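Local coordinates for protein chitinase A (Pteris ryukyuensis, PDB 4RL3) that is a class III chitinase of glycoside hydrolase family 18 that probably cleaves the glycosidic bonds of chitin, this chain being its catalytic domain, at residues Val3-Ile8 and Ile151-Ile156; Thr18-Pro21 and Thr27-Phe30; Ile51-Ser56 and Thr108-Gln113; Gln64-Lys67 and Asn72-Val75; Pro243-Phe248 and Gln264-Leu269. All blocks are in the same frame, centred on the assembly; numbering follows the deposited sequence.

The five contacts belong to one TIM barrel, and four of them reach its curved sheet. Contact 1 spans the interior, from strand 3-8 to strand 153-156, about 6 Å from the centre of the chain. Contacts 2 and 4 lie outside neighbouring strands 27-36 and 73-81 (centres about 8 Å apart), contact 5 outside strand 244-248. Contact 3, between a loop and helix 96-114, is most remote from contact 5, about 25 Å between centres. Along the chain, contacts 2, 3 and 4 fall between the segments of contact 1, contact 4 between those of contact 3, and contact 5 follows. One contact thus ties opposite barrel walls inside; four fasten loops and helices outside.

Contact 1 (Val3-Ile8 and Ile151-Ile156); sequences VFREYI and ISVASI
Arg5 reaches Ser155 and Val153 through the interior of the TIM barrel, from strand 3-8 to strand 153-156, which stand across the ring from each other. The CA atoms of Arg5 and Ser155 are 11.0 Å apart, so side chains and a water must fill the distance. The arginine leaves its strand with chi1 at -30°, off a staggered position, runs extended through chi2 and bends at chi3 (79°), which carries the guanidinium to the far wall. There NH1 donates a nearly straight bond of 2.9 Å to Ser155 OG, with an angle of 170° at the hydrogen and the oxygen close to the guanidinium plane. The serine hydroxyl, tucked between its own backbone N and carbonyl carbon, is also hydrogen-bonded to Asp120, an aspartate of the DxxDxDxE signature of family 18. Val153 turns CG1 to the arginine's other terminal nitrogen, NH2, at 3.9 Å, a purely van der Waals approach. Two further bonds steady the guanidinium: NE pairs with His29 and NH1 also with Asn181, so its rotation is well fixed. Replacing Arg5 by an alanine is likely to leave His29 ND1 and Asn181 OD1 without this partner, strip Ser155 of one of its bonds, and open a gap in the barrel interior. A water completes the bridge at the guanidinium edge, accepting from Arg5 NH2 at 2.8 Å. It donates in turn to Ser155 OG at 3.0 Å and, weakly, to Val153 O at 3.4 Å.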
# COMPACT_ATOMS: atom_id res chain seq x y z
N VAL A 3 -2.18 2.11 -13.38
CA VAL A 3 -2.65 1.73 -12.04
C VAL A 3 -2.80 2.95 -11.13
O VAL A 3 -1.90 3.77 -11.01
CB VAL A 3 -1.70 0.71 -11.40
CG1 VAL A 3 -2.09 0.40 -9.95
CG2 VAL A 3 -1.66 -0.55 -12.24
N PHE A 4 -3.96 3.07 -10.50
CA PHE A 4 -4.15 4.09 -9.47
C PHE A 4 -4.56 3.37 -8.19
O PHE A 4 -5.45 2.53 -8.23
CB PHE A 4 -5.22 5.11 -9.85
CG PHE A 4 -5.52 6.06 -8.74
CD1 PHE A 4 -4.62 7.08 -8.45
CD2 PHE A 4 -6.63 5.90 -7.93
CE1 PHE A 4 -4.85 7.94 -7.40
CE2 PHE A 4 -6.86 6.75 -6.87
CZ PHE A 4 -5.97 7.77 -6.61
N ARG A 5 -3.91 3.70 -7.08
CA ARG A 5 -4.24 3.08 -5.79
C ARG A 5 -4.48 4.11 -4.69
O ARG A 5 -3.85 5.16 -4.68
CB ARG A 5 -3.16 2.09 -5.35
CG ARG A 5 -2.42 1.42 -6.50
CD ARG A 5 -1.45 0.37 -6.03
NE ARG A 5 -2.10 -0.89 -5.68
CZ ARG A 5 -1.56 -1.84 -4.93
NH1 ARG A 5 -0.35 -1.69 -4.41
NH2 ARG A 5 -2.25 -2.95 -4.67
N GLU A 6 -5.41 3.78 -3.79
CA GLU A 6 -5.85 4.68 -2.73
C GLU A 6 -5.88 3.91 -1.41
O GLU A 6 -6.71 3.00 -1.23
CB GLU A 6 -7.26 5.20 -3.05
CG GLU A 6 -7.83 6.23 -2.07
CD GLU A 6 -7.39 7.65 -2.36
OE1 GLU A 6 -6.55 7.88 -3.24
OE2 GLU A 6 -7.91 8.55 -1.66
N TYR A 7 -5.00 4.26 -0.47
CA TYR A 7 -5.11 3.73 0.89
C TYR A 7 -6.35 4.29 1.57
O TYR A 7 -6.71 5.46 1.35
CB TYR A 7 -3.87 4.06 1.73
CG TYR A 7 -2.64 3.24 1.39
CD1 TYR A 7 -1.79 3.60 0.34
CD2 TYR A 7 -2.30 2.11 2.13
CE1 TYR A 7 -0.67 2.86 0.04
CE2 TYR A 7 -1.17 1.37 1.84
CZ TYR A 7 -0.36 1.75 0.79
OH TYR A 7 0.77 1.02 0.46
N ILE A 8 -7.01 3.47 2.38
CA ILE A 8 -8.22 3.89 3.07
C ILE A 8 -8.50 3.08 4.34
O ILE A 8 -8.33 1.86 4.35
CB ILE A 8 -9.44 3.81 2.12
CG1 ILE A 8 -10.73 4.30 2.79
CG2 ILE A 8 -9.63 2.39 1.58
CD1 ILE A 8 -11.83 4.60 1.81
N ILE A 151 -4.65 -14.49 -4.05
CA ILE A 151 -4.48 -13.08 -4.43
C ILE A 151 -4.00 -12.97 -5.86
O ILE A 151 -3.31 -13.87 -6.36
CB ILE A 151 -3.46 -12.33 -3.53
CG1 ILE A 151 -2.03 -12.91 -3.65
CG2 ILE A 151 -3.94 -12.33 -2.08
CD1 ILE A 151 -0.99 -12.16 -2.84
N SER A 152 -4.36 -11.87 -6.51
CA SER A 152 -3.85 -11.52 -7.83
C SER A 152 -2.77 -10.44 -7.78
O SER A 152 -2.01 -10.30 -8.72
CB SER A 152 -4.98 -11.06 -8.76
OG SER A 152 -5.60 -9.87 -8.32
N VAL A 153 -2.69 -9.67 -6.68
CA VAL A 153 -1.74 -8.54 -6.61
C VAL A 153 -1.05 -8.51 -5.26
O VAL A 153 -1.71 -8.50 -4.23
CB VAL A 153 -2.44 -7.18 -6.84
CG1 VAL A 153 -1.42 -6.03 -6.89
CG2 VAL A 153 -3.28 -7.21 -8.11
N ALA A 154 0.28 -8.49 -5.27
CA ALA A 154 1.08 -8.26 -4.07
C ALA A 154 1.94 -7.03 -4.29
O ALA A 154 2.47 -6.82 -5.40
CB ALA A 154 1.95 -9.47 -3.74
N SER A 155 2.04 -6.21 -3.25
CA SER A 155 2.86 -5.00 -3.29
C SER A 155 3.62 -4.80 -1.99
O SER A 155 3.31 -5.42 -0.97
CB SER A 155 2.01 -3.76 -3.57
OG SER A 155 0.97 -3.58 -2.61
N ILE A 156 4.63 -3.95 -2.09
CA ILE A 156 5.42 -3.53 -0.93
C ILE A 156 5.36 -2.02 -0.88
O ILE A 156 5.21 -1.38 -1.92
CB ILE A 156 6.88 -4.04 -0.99
CG1 ILE A 156 7.57 -3.66 -2.29
CG2 ILE A 156 6.89 -5.56 -0.82
CD1 ILE A 156 9.06 -3.86 -2.26
O HOH W 1 -1.37 -5.24 -3.35

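Contact 2 (Thr18-Pro21 and Thr27-Phe30); sequences TDVP and TFHF
Val20 sets its branched end against the rings of Phe28 and Phe30, joining the loop after strand 3-8 to strand 27-36 of the TIM barrel. The tight part is apolar and buried. Val20 CB lies at the edge of the Phe30 ring, 3.8 Å from CE1, and CG2 comes equally near the same ring carbon. With CG1 anti to the backbone N (chi1 -175°), this methyl of Val20 reaches the edge of the other ring and meets Phe28 CZ at 4.0 Å. The two phenylalanines also pack on each other: Phe28 CE1 sits over the centre of the Phe30 ring, 3.3 Å above its plane. The outer side is looser. CB of Pro21 is directed away from the strand and the residue is partly exposed; only its carbonyl oxygen comes close, 3.5 Å from Phe28 CE2 and oblique to the ring. That oxygen accepts a hydrogen bond from Gln267. Thr18, on the 3-10 turn, is exposed, and its CB also faces away. No full helix separates strands 3-8 and 27-36, so this turn and the residues after it clothe the outside of the sheet here. Strand 27-36 runs parallel between strands 3-8 and 73-81: the Phe28 ring meets Phe4 of the first and touches Val73 of the second, while helix 261-271 closes over Pro21 and Phe28 through Glu263 and Gln267.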
# COMPACT_ATOMS: atom_id res chain seq x y z
N THR A 18 -17.11 5.06 -1.35
CA THR A 18 -17.98 5.88 -2.18
C THR A 18 -17.67 7.39 -2.19
O THR A 18 -18.15 8.12 -3.08
CB THR A 18 -19.47 5.69 -1.77
OG1 THR A 18 -19.62 6.00 -0.38
CG2 THR A 18 -19.93 4.26 -2.02
N ASP A 19 -16.85 7.85 -1.25
CA ASP A 19 -16.36 9.23 -1.23
C ASP A 19 -15.24 9.48 -2.24
O ASP A 19 -14.93 10.63 -2.56
CB ASP A 19 -15.84 9.60 0.16
CG ASP A 19 -16.93 9.62 1.21
OD1 ASP A 19 -18.04 10.11 0.93
OD2 ASP A 19 -16.67 9.16 2.32
N VAL A 20 -14.58 8.42 -2.69
CA VAL A 20 -13.38 8.54 -3.51
C VAL A 20 -13.71 8.54 -4.99
O VAL A 20 -14.37 7.63 -5.48
CB VAL A 20 -12.38 7.39 -3.23
CG1 VAL A 20 -11.09 7.61 -4.00
CG2 VAL A 20 -12.10 7.31 -1.74
N PRO A 21 -13.23 9.56 -5.73
CA PRO A 21 -13.47 9.61 -7.17
C PRO A 21 -12.88 8.38 -7.86
O PRO A 21 -11.73 8.03 -7.59
CB PRO A 21 -12.75 10.90 -7.62
CG PRO A 21 -12.55 11.69 -6.38
CD PRO A 21 -12.42 10.70 -5.26
N THR A 27 -6.91 1.15 -13.88
CA THR A 27 -6.94 -0.01 -13.00
C THR A 27 -6.93 0.55 -11.59
O THR A 27 -5.92 1.09 -11.15
CB THR A 27 -5.73 -0.92 -13.26
OG1 THR A 27 -5.85 -1.50 -14.57
CG2 THR A 27 -5.62 -2.04 -12.25
N PHE A 28 -8.04 0.43 -10.87
CA PHE A 28 -8.25 1.11 -9.60
C PHE A 28 -8.15 0.15 -8.43
O PHE A 28 -8.89 -0.84 -8.36
CB PHE A 28 -9.64 1.77 -9.58
CG PHE A 28 -9.83 2.74 -8.45
CD1 PHE A 28 -9.94 2.28 -7.14
CD2 PHE A 28 -9.87 4.10 -8.68
CE1 PHE A 28 -10.10 3.17 -6.10
CE2 PHE A 28 -10.02 4.99 -7.64
CZ PHE A 28 -10.14 4.53 -6.34
N HIS A 29 -7.24 0.42 -7.50
CA HIS A 29 -7.12 -0.37 -6.29
C HIS A 29 -7.38 0.46 -5.04
O HIS A 29 -6.68 1.45 -4.81
CB HIS A 29 -5.71 -0.96 -6.14
CG HIS A 29 -5.29 -1.85 -7.27
ND1 HIS A 29 -3.98 -2.25 -7.45
CD2 HIS A 29 -6.00 -2.44 -8.27
CE1 HIS A 29 -3.90 -3.03 -8.52
NE2 HIS A 29 -5.11 -3.16 -9.03
N PHE A 30 -8.37 0.07 -4.24
CA PHE A 30 -8.40 0.52 -2.85
C PHE A 30 -7.46 -0.38 -2.04
O PHE A 30 -7.37 -1.58 -2.31
CB PHE A 30 -9.80 0.43 -2.25
CG PHE A 30 -10.77 1.45 -2.77
CD1 PHE A 30 -10.68 2.77 -2.37
CD2 PHE A 30 -11.79 1.08 -3.63
CE1 PHE A 30 -11.58 3.71 -2.83
CE2 PHE A 30 -12.70 2.02 -4.10
CZ PHE A 30 -12.59 3.33 -3.70

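Contact 3 (Ile51-Ser56 and Thr108-Gln113); sequences IYWQNS and TSLINQ
Leu110, its CG anti to the backbone N (chi1 -176°), extends from the helix towards Ile51 and Trp53. On the other segment, chi1 of 68° places the Trp53 indole between its backbone N and carbonyl carbon and sends the six-membered ring to the helix. Leu110 CD1 packs closely against the end of the isoleucine, 3.6 Å from Ile51 CD1 and 3.7 Å from Ile51 CG1, and also comes within 4.0 Å of Trp53 CH2. The second methyl, CD2, lies at the indole edge, 3.9 Å from Trp53 CH2 and 4.2 Å from Trp53 CZ3. In the TIM barrel, helix 96-114 covers the sheet on the outside before the chain enters strand 118-123, and residues 51-56 lead from the short strand 50-51 towards helix 60-69; the contact fastens this connection to helix 96-114. On the same segment as the tryptophan, Ile51 CG2 sits 3.5 Å above the indole plane, over its centre. An alanine in place of Leu110 is likely to leave a gap between the helix and the loop, with the edge of Trp53 and the tip of Ile51 no longer supported from that side. The indole has other fixings: NE1 bonds to Leu58 O and the ring meets Tyr114 edge-to-face.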
# COMPACT_ATOMS: atom_id res chain seq x y z
N ILE A 51 -8.06 -6.97 12.39
CA ILE A 51 -8.54 -5.85 11.59
C ILE A 51 -8.39 -4.53 12.32
O ILE A 51 -9.00 -4.34 13.38
CB ILE A 51 -10.02 -6.08 11.21
CG1 ILE A 51 -10.14 -7.33 10.33
CG2 ILE A 51 -10.59 -4.85 10.50
CD1 ILE A 51 -11.56 -7.78 10.09
N TYR A 52 -7.63 -3.62 11.73
CA TYR A 52 -7.47 -2.26 12.25
C TYR A 52 -7.72 -1.22 11.17
O TYR A 52 -7.01 -0.22 11.06
CB TYR A 52 -6.12 -2.09 12.94
CG TYR A 52 -5.96 -3.02 14.12
CD1 TYR A 52 -6.59 -2.74 15.34
CD2 TYR A 52 -5.23 -4.19 14.02
CE1 TYR A 52 -6.46 -3.60 16.41
CE2 TYR A 52 -5.10 -5.05 15.09
CZ TYR A 52 -5.72 -4.75 16.28
OH TYR A 52 -5.58 -5.62 17.35
N TRP A 53 -8.74 -1.47 10.36
CA TRP A 53 -9.41 -0.39 9.65
C TRP A 53 -10.82 -0.29 10.18
O TRP A 53 -11.28 -1.14 10.95
CB TRP A 53 -9.43 -0.59 8.13
CG TRP A 53 -10.28 -1.73 7.64
CD1 TRP A 53 -11.60 -1.69 7.27
CD2 TRP A 53 -9.85 -3.07 7.41
NE1 TRP A 53 -12.02 -2.93 6.84
CE2 TRP A 53 -10.96 -3.79 6.91
CE3 TRP A 53 -8.63 -3.73 7.56
CZ2 TRP A 53 -10.88 -5.14 6.59
CZ3 TRP A 53 -8.56 -5.07 7.23
CH2 TRP A 53 -9.67 -5.76 6.75
N GLN A 54 -11.52 0.76 9.76
CA GLN A 54 -12.88 1.02 10.22
C GLN A 54 -13.87 0.07 9.54
O GLN A 54 -14.63 0.48 8.65
CB GLN A 54 -13.27 2.48 10.00
CG GLN A 54 -14.52 2.87 10.77
CD GLN A 54 -14.85 4.35 10.70
OE1 GLN A 54 -14.60 5.02 9.70
NE2 GLN A 54 -15.44 4.87 11.77
N ASN A 55 -13.84 -1.19 9.97
CA ASN A 55 -14.59 -2.24 9.28
C ASN A 55 -16.09 -2.25 9.58
O ASN A 55 -16.84 -2.96 8.90
CB ASN A 55 -13.99 -3.62 9.56
CG ASN A 55 -14.11 -4.04 11.02
OD1 ASN A 55 -13.88 -3.25 11.93
ND2 ASN A 55 -14.45 -5.30 11.24
N SER A 56 -16.53 -1.48 10.57
CA SER A 56 -17.97 -1.26 10.75
C SER A 56 -18.56 -0.42 9.61
O SER A 56 -19.77 -0.49 9.35
CB SER A 56 -18.26 -0.59 12.08
OG SER A 56 -17.74 0.72 12.13
N THR A 108 -5.73 -15.46 4.38
CA THR A 108 -6.62 -16.13 3.44
C THR A 108 -8.06 -16.01 3.93
O THR A 108 -8.96 -15.67 3.17
CB THR A 108 -6.23 -17.60 3.22
OG1 THR A 108 -4.95 -17.64 2.56
CG2 THR A 108 -7.25 -18.32 2.33
N SER A 109 -8.26 -16.26 5.22
CA SER A 109 -9.60 -16.12 5.79
C SER A 109 -10.15 -14.71 5.61
O SER A 109 -11.31 -14.54 5.24
CB SER A 109 -9.59 -16.49 7.26
OG SER A 109 -9.20 -17.84 7.43
N LEU A 110 -9.31 -13.71 5.87
CA LEU A 110 -9.72 -12.32 5.79
C LEU A 110 -10.03 -11.92 4.36
O LEU A 110 -11.02 -11.24 4.10
CB LEU A 110 -8.63 -11.41 6.37
CG LEU A 110 -8.94 -9.92 6.45
CD1 LEU A 110 -10.05 -9.66 7.46
CD2 LEU A 110 -7.68 -9.15 6.83
N ILE A 111 -9.18 -12.35 3.44
CA ILE A 111 -9.36 -12.06 2.01
C ILE A 111 -10.67 -12.67 1.49
O ILE A 111 -11.42 -12.02 0.75
CB ILE A 111 -8.15 -12.58 1.20
CG1 ILE A 111 -6.95 -11.67 1.45
CG2 ILE A 111 -8.46 -12.65 -0.29
CD1 ILE A 111 -5.61 -12.30 1.14
N ASN A 112 -10.95 -13.90 1.90
CA ASN A 112 -12.21 -14.52 1.51
C ASN A 112 -13.42 -13.85 2.15
O ASN A 112 -14.44 -13.69 1.48
CB ASN A 112 -12.18 -16.02 1.83
CG ASN A 112 -11.27 -16.77 0.88
OD1 ASN A 112 -11.04 -16.34 -0.25
ND2 ASN A 112 -10.76 -17.92 1.33
N GLN A 113 -13.29 -13.42 3.40
CA GLN A 113 -14.39 -12.75 4.09
C GLN A 113 -14.75 -11.41 3.46
O GLN A 113 -15.93 -11.08 3.31
CB GLN A 113 -14.05 -12.53 5.56
CG GLN A 113 -15.19 -11.91 6.37
CD GLN A 113 -14.81 -11.53 7.77
OE1 GLN A 113 -13.64 -11.64 8.19
NE2 GLN A 113 -15.79 -11.04 8.53

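Contact 4 (Gln64-Lys67 and Asn72-Val75); sequences QAIK and NVKV
Lys67 runs its aliphatic chain alongside Val73 and Val75, from helix 60-69 across the start of strand 73-81. CB leaves the helix without close touch, and chi1 of -70° puts CG beside the backbone N, directed at the strand. CG makes the nearest approach of the contact, 3.6 Å from Val73 O, with the methyl Val73 CG1 at 4.3 Å. CD moves on to Val75 and lies 4.2 Å from Val75 CG2. A bend at chi3 (60°) then turns CE off the line, and NZ ends in a salt bridge with Asp117 and a hydrogen bond to His115 O. The same carboxylate oxygen, Asp117 OD2, accepts from Val75 N, so the lysine charge and a strand amide share one anchor. Ile66 fills the other half of the interface with a single methyl, CG2, which rests 4.3 Å from Val73 CG1 and 4.4 Å from Val75 CG2. Near the turn, a water lies within hydrogen-bonding reach of both Lys67 O and Val73 O, 2.7 Å from the latter, although other acceptors compete for its protons. This is helix-on-sheet packing within a beta-alpha-beta unit of the TIM barrel: helix 60-69 lies between strands 27-36 and 73-81 in the chain and returns straight into the second. Val73 also touches Phe28 and Phe30 of strand 27-36, while Val75 reaches Leu116 on the approach to strand 118-123.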
# COMPACT_ATOMS: atom_id res chain seq x y z
N GLN A 64 -17.93 -5.59 -1.59
CA GLN A 64 -18.63 -6.30 -2.65
C GLN A 64 -19.38 -5.31 -3.53
O GLN A 64 -19.36 -5.41 -4.76
CB GLN A 64 -19.60 -7.29 -2.02
CG GLN A 64 -20.27 -8.26 -2.97
CD GLN A 64 -21.07 -9.32 -2.23
OE1 GLN A 64 -21.66 -9.05 -1.18
NE2 GLN A 64 -21.07 -10.54 -2.76
N ALA A 65 -20.00 -4.32 -2.88
CA ALA A 65 -20.80 -3.32 -3.59
C ALA A 65 -19.96 -2.42 -4.50
O ALA A 65 -20.33 -2.21 -5.65
CB ALA A 65 -21.59 -2.47 -2.62
N ILE A 66 -18.85 -1.90 -4.01
CA ILE A 66 -18.03 -1.02 -4.85
C ILE A 66 -17.47 -1.80 -6.04
O ILE A 66 -17.42 -1.28 -7.15
CB ILE A 66 -16.94 -0.25 -4.04
CG1 ILE A 66 -16.50 1.01 -4.79
CG2 ILE A 66 -15.77 -1.15 -3.67
CD1 ILE A 66 -17.55 2.11 -4.81
N LYS A 67 -17.08 -3.05 -5.81
CA LYS A 67 -16.58 -3.90 -6.90
C LYS A 67 -17.68 -4.26 -7.90
O LYS A 67 -17.43 -4.33 -9.10
CB LYS A 67 -15.89 -5.15 -6.35
CG LYS A 67 -14.56 -4.87 -5.66
CD LYS A 67 -13.96 -6.10 -4.98
CE LYS A 67 -13.69 -7.23 -5.95
NZ LYS A 67 -12.80 -8.26 -5.36
N ASN A 72 -13.55 -2.06 -12.84
CA ASN A 72 -12.13 -1.77 -12.80
C ASN A 72 -11.56 -1.68 -11.39
O ASN A 72 -10.38 -1.41 -11.25
CB ASN A 72 -11.83 -0.47 -13.54
CG ASN A 72 -12.47 0.75 -12.90
OD1 ASN A 72 -13.62 0.70 -12.44
ND2 ASN A 72 -11.74 1.85 -12.86
N VAL A 73 -12.40 -1.90 -10.38
CA VAL A 73 -11.97 -1.79 -8.97
C VAL A 73 -11.62 -3.13 -8.33
O VAL A 73 -12.37 -4.11 -8.44
CB VAL A 73 -13.03 -1.06 -8.12
CG1 VAL A 73 -12.69 -1.13 -6.64
CG2 VAL A 73 -13.18 0.39 -8.58
N LYS A 74 -10.46 -3.16 -7.68
CA LYS A 74 -10.06 -4.24 -6.77
C LYS A 74 -9.81 -3.62 -5.40
O LYS A 74 -9.60 -2.41 -5.27
CB LYS A 74 -8.79 -4.93 -7.27
CG LYS A 74 -8.94 -5.76 -8.53
CD LYS A 74 -7.61 -6.44 -8.86
CE LYS A 74 -7.63 -7.30 -10.11
NZ LYS A 74 -6.28 -7.89 -10.35
N VAL A 75 -9.85 -4.46 -4.37
CA VAL A 75 -9.60 -4.00 -3.00
C VAL A 75 -8.56 -4.92 -2.35
O VAL A 75 -8.72 -6.13 -2.35
CB VAL A 75 -10.89 -3.93 -2.14
CG1 VAL A 75 -10.60 -3.37 -0.76
CG2 VAL A 75 -11.93 -3.07 -2.84
O HOH W 2 -14.65 -5.05 -9.65

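Contact 5 (Pro243-Phe248 and Gln264-Leu269); sequences PGIFIF and QQAQTL
Strand 244-248 and helix 261-271 come nearest at Ile245 and Ala266, whose CA atoms are 7.0 Å apart, close enough for one small residue and one branched one to fill the space. Ile245 does most of the reaching. Its CG1 lies beside the backbone N (chi1 -62°) and the chain is extended beyond it, which delivers CD1 to the helix. That methyl lies against both the side chain and the carbonyl of Ala266, 4.1 Å from Ala266 CB and 4.0 Å from Ala266 O. One turn on, Leu269 CD2 touches the same methyl more loosely, at 4.5 Å, so Ile245 CD1 lies against residues three apart on the helix face. On the outer side of the helix, Thr268 OG1 donates to Gln264 OE1 at 3.0 Å, in the carbonyl plane and on a lone pair. In the TIM barrel this is the last helix laid against the last strand. Strand 244-248 runs parallel between 215-218 and 3-8, closing the ring; helix 226-238 flanks the contact, with Cys233 touching both Ile245 and Leu269, and Ala266 also packs on Phe4 of strand 3-8.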
# COMPACT_ATOMS: atom_id res chain seq x y z
N PRO A 243 4.25 3.76 -14.38
CA PRO A 243 3.27 2.66 -14.36
C PRO A 243 1.98 3.01 -13.63
O PRO A 243 0.96 2.34 -13.82
CB PRO A 243 4.00 1.54 -13.62
CG PRO A 243 5.06 2.22 -12.84
CD PRO A 243 5.47 3.44 -13.60
N GLY A 244 2.03 4.03 -12.78
CA GLY A 244 0.87 4.39 -11.98
C GLY A 244 1.21 5.33 -10.85
O GLY A 244 2.37 5.75 -10.69
N ILE A 245 0.19 5.65 -10.07
CA ILE A 245 0.27 6.59 -8.96
C ILE A 245 -0.55 6.03 -7.80
O ILE A 245 -1.62 5.47 -8.02
CB ILE A 245 -0.32 7.97 -9.34
CG1 ILE A 245 0.47 8.60 -10.50
CG2 ILE A 245 -0.33 8.92 -8.16
CD1 ILE A 245 -0.18 9.82 -11.09
N PHE A 246 -0.07 6.20 -6.57
CA PHE A 246 -0.93 5.98 -5.41
C PHE A 246 -0.93 7.17 -4.45
O PHE A 246 0.00 7.97 -4.44
CB PHE A 246 -0.60 4.67 -4.67
CG PHE A 246 0.64 4.73 -3.81
CD1 PHE A 246 1.89 4.49 -4.35
CD2 PHE A 246 0.55 5.02 -2.45
CE1 PHE A 246 3.03 4.53 -3.56
CE2 PHE A 246 1.69 5.08 -1.66
CZ PHE A 246 2.93 4.83 -2.21
N ILE A 247 -1.99 7.25 -3.65
CA ILE A 247 -2.20 8.32 -2.68
C ILE A 247 -2.41 7.75 -1.30
O ILE A 247 -3.15 6.78 -1.12
CB ILE A 247 -3.41 9.20 -3.08
CG1 ILE A 247 -3.07 9.98 -4.35
CG2 ILE A 247 -3.82 10.14 -1.94
CD1 ILE A 247 -4.26 10.71 -4.95
N PHE A 248 -1.70 8.33 -0.34
CA PHE A 248 -1.96 8.12 1.07
C PHE A 248 -2.57 9.43 1.59
O PHE A 248 -1.84 10.41 1.76
CB PHE A 248 -0.65 7.78 1.78
CG PHE A 248 -0.84 7.20 3.14
CD1 PHE A 248 -1.06 5.83 3.29
CD2 PHE A 248 -0.83 7.99 4.26
CE1 PHE A 248 -1.26 5.28 4.53
CE2 PHE A 248 -1.03 7.44 5.52
CZ PHE A 248 -1.25 6.08 5.65
N GLN A 264 -8.71 12.76 -8.32
CA GLN A 264 -9.26 12.92 -9.66
C GLN A 264 -8.19 13.30 -10.67
O GLN A 264 -8.09 12.72 -11.76
CB GLN A 264 -10.38 13.96 -9.64
CG GLN A 264 -10.95 14.31 -11.00
CD GLN A 264 -10.21 15.45 -11.68
OE1 GLN A 264 -9.74 15.33 -12.82
NE2 GLN A 264 -10.06 16.54 -10.98
N GLN A 265 -7.40 14.30 -10.31
CA GLN A 265 -6.32 14.75 -11.18
C GLN A 265 -5.34 13.64 -11.50
O GLN A 265 -4.92 13.51 -12.65
CB GLN A 265 -5.60 15.93 -10.57
CG GLN A 265 -6.43 17.20 -10.62
CD GLN A 265 -5.70 18.34 -9.98
OE1 GLN A 265 -4.51 18.53 -10.24
NE2 GLN A 265 -6.38 19.10 -9.13
N ALA A 266 -4.99 12.83 -10.51
CA ALA A 266 -4.07 11.73 -10.74
C ALA A 266 -4.60 10.73 -11.76
O ALA A 266 -3.86 10.27 -12.64
CB ALA A 266 -3.74 11.03 -9.44
N GLN A 267 -5.88 10.40 -11.65
CA GLN A 267 -6.49 9.44 -12.55
C GLN A 267 -6.67 10.02 -13.95
O GLN A 267 -6.50 9.31 -14.95
CB GLN A 267 -7.82 8.94 -12.00
CG GLN A 267 -7.65 8.14 -10.72
CD GLN A 267 -8.96 7.80 -10.07
OE1 GLN A 267 -9.64 6.88 -10.50
NE2 GLN A 267 -9.31 8.54 -9.02
N THR A 268 -7.02 11.30 -14.02
CA THR A 268 -7.13 11.98 -15.30
C THR A 268 -5.77 11.99 -16.00
O THR A 268 -5.69 11.72 -17.21
CB THR A 268 -7.72 13.38 -15.12
OG1 THR A 268 -9.11 13.23 -14.81
CG2 THR A 268 -7.59 14.26 -16.37
N LEU A 269 -4.71 12.24 -15.25
CA LEU A 269 -3.36 12.24 -15.83
C LEU A 269 -3.03 10.87 -16.42
O LEU A 269 -2.48 10.77 -17.52
CB LEU A 269 -2.31 12.64 -14.79
CG LEU A 269 -0.84 12.69 -15.21
CD1 LEU A 269 -0.09 13.57 -14.23
CD2 LEU A 269 -0.18 11.32 -15.29